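Local structure of packaging enzyme P4 (Pseudomonas phage phi6, 4BLO) at residues I64-L69 and M170-I175. The protein hydrolyses nucleoside triphosphates as a hexameric, RecA-like P-loop ATPase, probably to drive packaging of the viral RNA. Numbering follows the deposited sequence.
Sequences IRPSVL and MLIVCI
P66 meets V173 and I172 with the CG corner of its ring. P66 CG lies 3.6 Å from V173 CG2, and P66 CD lies 3.8 Å from the same methyl. V173 therefore touches the CG-CD side of the pyrrolidine, and the two side chains cross at about a right angle. With V173 CG1 anti to its own backbone N (chi1 -171°), CG2 is left beside that N and takes up the contact. I172 adds a looser touch. Its branch methyl CG2 is 4.1 Å from P66 CG, and the two side chains run past each other in opposite directions.

P66 is the first residue of the short helix 66-69, and R65 is at the N-cap position. R65 O accepts from both V68 N and L69 N, at 3.2 Å each, which closes the first turn of this helix. I172 and V173 are consecutive residues of helix 167-179. This helix links the parallel strands 161-163 and 184-187 in a beta-alpha-beta crossover, with strand 144-147 between them in the main sheet. The contact thus joins helix 66-69 to a crossover helix of the RecA-like core. On another face of helix 167-179, turned well away from P66, C174 packs on V184 and V186. Y44 of helix 38-54 touches I172, V173 and L69, and its OH is hydrogen-bonded to I64 O. R65 packs on G102 of a neighbouring subunit.

All three touching residues are buried, and they meet through aliphatic carbons. The contact itself is thus apolar packing, with no polar bond between the two segments to fix its direction; Y44 supplies a polar tie nearby.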
ATOM      1  N   ILE L  64     -32.623  22.603 -15.977  1.00 54.36           N
ATOM      2  CA  ILE L  64     -31.570  23.395 -15.326  1.00 51.72           C
ATOM      3  C   ILE L  64     -30.305  22.563 -15.036  1.00 53.57           C
ATOM      4  O   ILE L  64     -29.453  23.031 -14.278  1.00 54.45           O
ATOM      5  CB  ILE L  64     -32.067  24.139 -14.057  1.00 53.48           C
ATOM      6  CG1 ILE L  64     -32.608  23.168 -12.970  1.00 50.76           C
ATOM      7  CG2 ILE L  64     -33.080  25.206 -14.444  1.00 57.57           C
ATOM      8  CD1 ILE L  64     -32.619  23.696 -11.579  1.00 51.31           C
ATOM      9  N   ARG L  65     -30.145  21.375 -15.649  1.00 47.32           N
ATOM     10  CA  ARG L  65     -28.931  20.587 -15.421  1.00 44.62           C
ATOM     11  C   ARG L  65     -27.750  21.276 -16.174  1.00 48.11           C
ATOM     12  O   ARG L  65     -27.968  21.821 -17.263  1.00 49.09           O
ATOM     13  CB  ARG L  65     -29.127  19.096 -15.772  1.00 44.46           C
ATOM     14  CG  ARG L  65     -29.113  18.752 -17.247  1.00 56.44           C
ATOM     15  CD  ARG L  65     -30.213  17.789 -17.619  1.00 70.70           C
ATOM     16  NE  ARG L  65     -30.046  16.455 -17.041  1.00 86.58           N
ATOM     17  CZ  ARG L  65     -30.595  15.360 -17.556  1.00106.64           C
ATOM     18  NH1 ARG L  65     -31.335  15.435 -18.658  1.00 95.08           N
ATOM     19  NH2 ARG L  65     -30.394  14.178 -16.984  1.00 93.10           N
ATOM     20  N   PRO L  66     -26.540  21.380 -15.558  1.00 43.15           N
ATOM     21  CA  PRO L  66     -25.446  22.150 -16.191  1.00 43.23           C
ATOM     22  C   PRO L  66     -25.015  21.658 -17.567  1.00 47.62           C
ATOM     23  O   PRO L  66     -24.655  22.487 -18.401  1.00 47.75           O
ATOM     24  CB  PRO L  66     -24.290  22.007 -15.201  1.00 43.06           C
ATOM     25  CG  PRO L  66     -24.929  21.693 -13.914  1.00 45.45           C
ATOM     26  CD  PRO L  66     -26.127  20.867 -14.236  1.00 42.10           C
ATOM     27  N   SER L  67     -25.066  20.320 -17.807  1.00 45.54           N
ATOM     28  CA  SER L  67     -24.688  19.683 -19.082  1.00 47.66           C
ATOM     29  C   SER L  67     -25.536  20.195 -20.267  1.00 57.26           C
ATOM     30  O   SER L  67     -25.063  20.189 -21.404  1.00 59.09           O
ATOM     31  CB  SER L  67     -24.811  18.165 -18.975  1.00 49.30           C
ATOM     32  OG  SER L  67     -26.134  17.763 -18.675  1.00 59.93           O
ATOM     33  N   VAL L  68     -26.766  20.659 -19.978  1.00 55.37           N
ATOM     34  CA  VAL L  68     -27.728  21.175 -20.943  1.00 58.25           C
ATOM     35  C   VAL L  68     -27.544  22.700 -21.123  1.00 66.83           C
ATOM     36  O   VAL L  68     -27.586  23.185 -22.264  1.00 69.46           O
ATOM     37  CB  VAL L  68     -29.168  20.779 -20.489  1.00 60.82           C
ATOM     38  CG1 VAL L  68     -30.226  21.791 -20.913  1.00 62.27           C
ATOM     39  CG2 VAL L  68     -29.527  19.380 -20.978  1.00 60.03           C
ATOM     40  N   LEU L  69     -27.327  23.440 -20.005  1.00 62.87           N
ATOM     41  CA  LEU L  69     -27.213  24.907 -20.011  1.00 64.33           C
ATOM     42  C   LEU L  69     -25.820  25.432 -20.385  1.00 70.62           C
ATOM     43  O   LEU L  69     -25.741  26.496 -21.002  1.00 73.46           O
ATOM     44  CB  LEU L  69     -27.625  25.505 -18.656  1.00 62.73           C
ATOM     45  CG  LEU L  69     -29.064  25.255 -18.179  1.00 67.19           C
ATOM     46  CD1 LEU L  69     -29.262  25.797 -16.808  1.00 66.63           C
ATOM     47  CD2 LEU L  69     -30.098  25.887 -19.103  1.00 71.63           C
ATOM     48  N   MET L 170     -22.030  19.224  -9.390  1.00 40.70           N
ATOM     49  CA  MET L 170     -22.618  19.314  -8.050  1.00 39.78           C
ATOM     50  C   MET L 170     -22.379  20.687  -7.432  1.00 44.76           C
ATOM     51  O   MET L 170     -23.329  21.318  -6.967  1.00 45.73           O
ATOM     52  CB  MET L 170     -22.073  18.228  -7.120  1.00 40.77           C
ATOM     53  CG  MET L 170     -22.922  18.053  -5.883  1.00 44.26           C
ATOM     54  SD  MET L 170     -21.962  17.487  -4.472  1.00 48.49           S
ATOM     55  CE  MET L 170     -21.104  19.009  -4.014  1.00 45.56           C
ATOM     56  N   LEU L 171     -21.121  21.152  -7.453  1.00 39.59           N
ATOM     57  CA  LEU L 171     -20.729  22.445  -6.901  1.00 38.72           C
ATOM     58  C   LEU L 171     -21.375  23.601  -7.668  1.00 43.65           C
ATOM     59  O   LEU L 171     -21.805  24.558  -7.029  1.00 43.92           O
ATOM     60  CB  LEU L 171     -19.202  22.587  -6.873  1.00 38.26           C
ATOM     61  CG  LEU L 171     -18.454  21.608  -5.946  1.00 40.66           C
ATOM     62  CD1 LEU L 171     -16.987  21.590  -6.260  1.00 39.38           C
ATOM     63  CD2 LEU L 171     -18.674  21.947  -4.481  1.00 43.85           C
ATOM     64  N   ILE L 172     -21.500  23.491  -9.009  1.00 40.24           N
ATOM     65  CA  ILE L 172     -22.133  24.512  -9.850  1.00 41.80           C
ATOM     66  C   ILE L 172     -23.581  24.745  -9.385  1.00 46.51           C
ATOM     67  O   ILE L 172     -23.957  25.891  -9.128  1.00 47.12           O
ATOM     68  CB  ILE L 172     -22.072  24.123 -11.355  1.00 45.41           C
ATOM     69  CG1 ILE L 172     -20.674  24.360 -11.927  1.00 46.52           C
ATOM     70  CG2 ILE L 172     -23.101  24.893 -12.180  1.00 47.41           C
ATOM     71  CD1 ILE L 172     -20.426  23.675 -13.243  1.00 46.32           C
ATOM     72  N   VAL L 173     -24.369  23.663  -9.265  1.00 41.45           N
ATOM     73  CA  VAL L 173     -25.771  23.734  -8.871  1.00 41.37           C
ATOM     74  C   VAL L 173     -25.893  24.159  -7.400  1.00 44.45           C
ATOM     75  O   VAL L 173     -26.728  25.015  -7.097  1.00 47.25           O
ATOM     76  CB  VAL L 173     -26.534  22.413  -9.156  1.00 45.06           C
ATOM     77  CG1 VAL L 173     -28.038  22.592  -8.945  1.00 45.94           C
ATOM     78  CG2 VAL L 173     -26.268  21.914 -10.569  1.00 45.52           C
ATOM     79  N   CYS L 174     -25.050  23.599  -6.506  1.00 37.19           N
ATOM     80  CA  CYS L 174     -25.066  23.913  -5.076  1.00 36.36           C
ATOM     81  C   CYS L 174     -24.735  25.394  -4.814  1.00 44.22           C
ATOM     82  O   CYS L 174     -25.530  26.073  -4.163  1.00 45.31           O
ATOM     83  CB  CYS L 174     -24.128  22.991  -4.306  1.00 34.45           C
ATOM     84  SG  CYS L 174     -24.818  21.347  -3.960  1.00 36.10           S
ATOM     85  N   ILE L 175     -23.587  25.898  -5.332  1.00 41.75           N
ATOM     86  CA  ILE L 175     -23.164  27.293  -5.152  1.00 42.82           C
ATOM     87  C   ILE L 175     -24.077  28.237  -5.957  1.00 49.41           C
ATOM     88  O   ILE L 175     -24.572  29.215  -5.400  1.00 50.88           O
ATOM     89  CB  ILE L 175     -21.658  27.506  -5.493  1.00 45.67           C
ATOM     90  CG1 ILE L 175     -20.757  26.668  -4.562  1.00 43.45           C
ATOM     91  CG2 ILE L 175     -21.265  28.998  -5.435  1.00 48.68           C
ATOM     92  CD1 ILE L 175     -19.387  26.303  -5.149  1.00 46.75           C
TER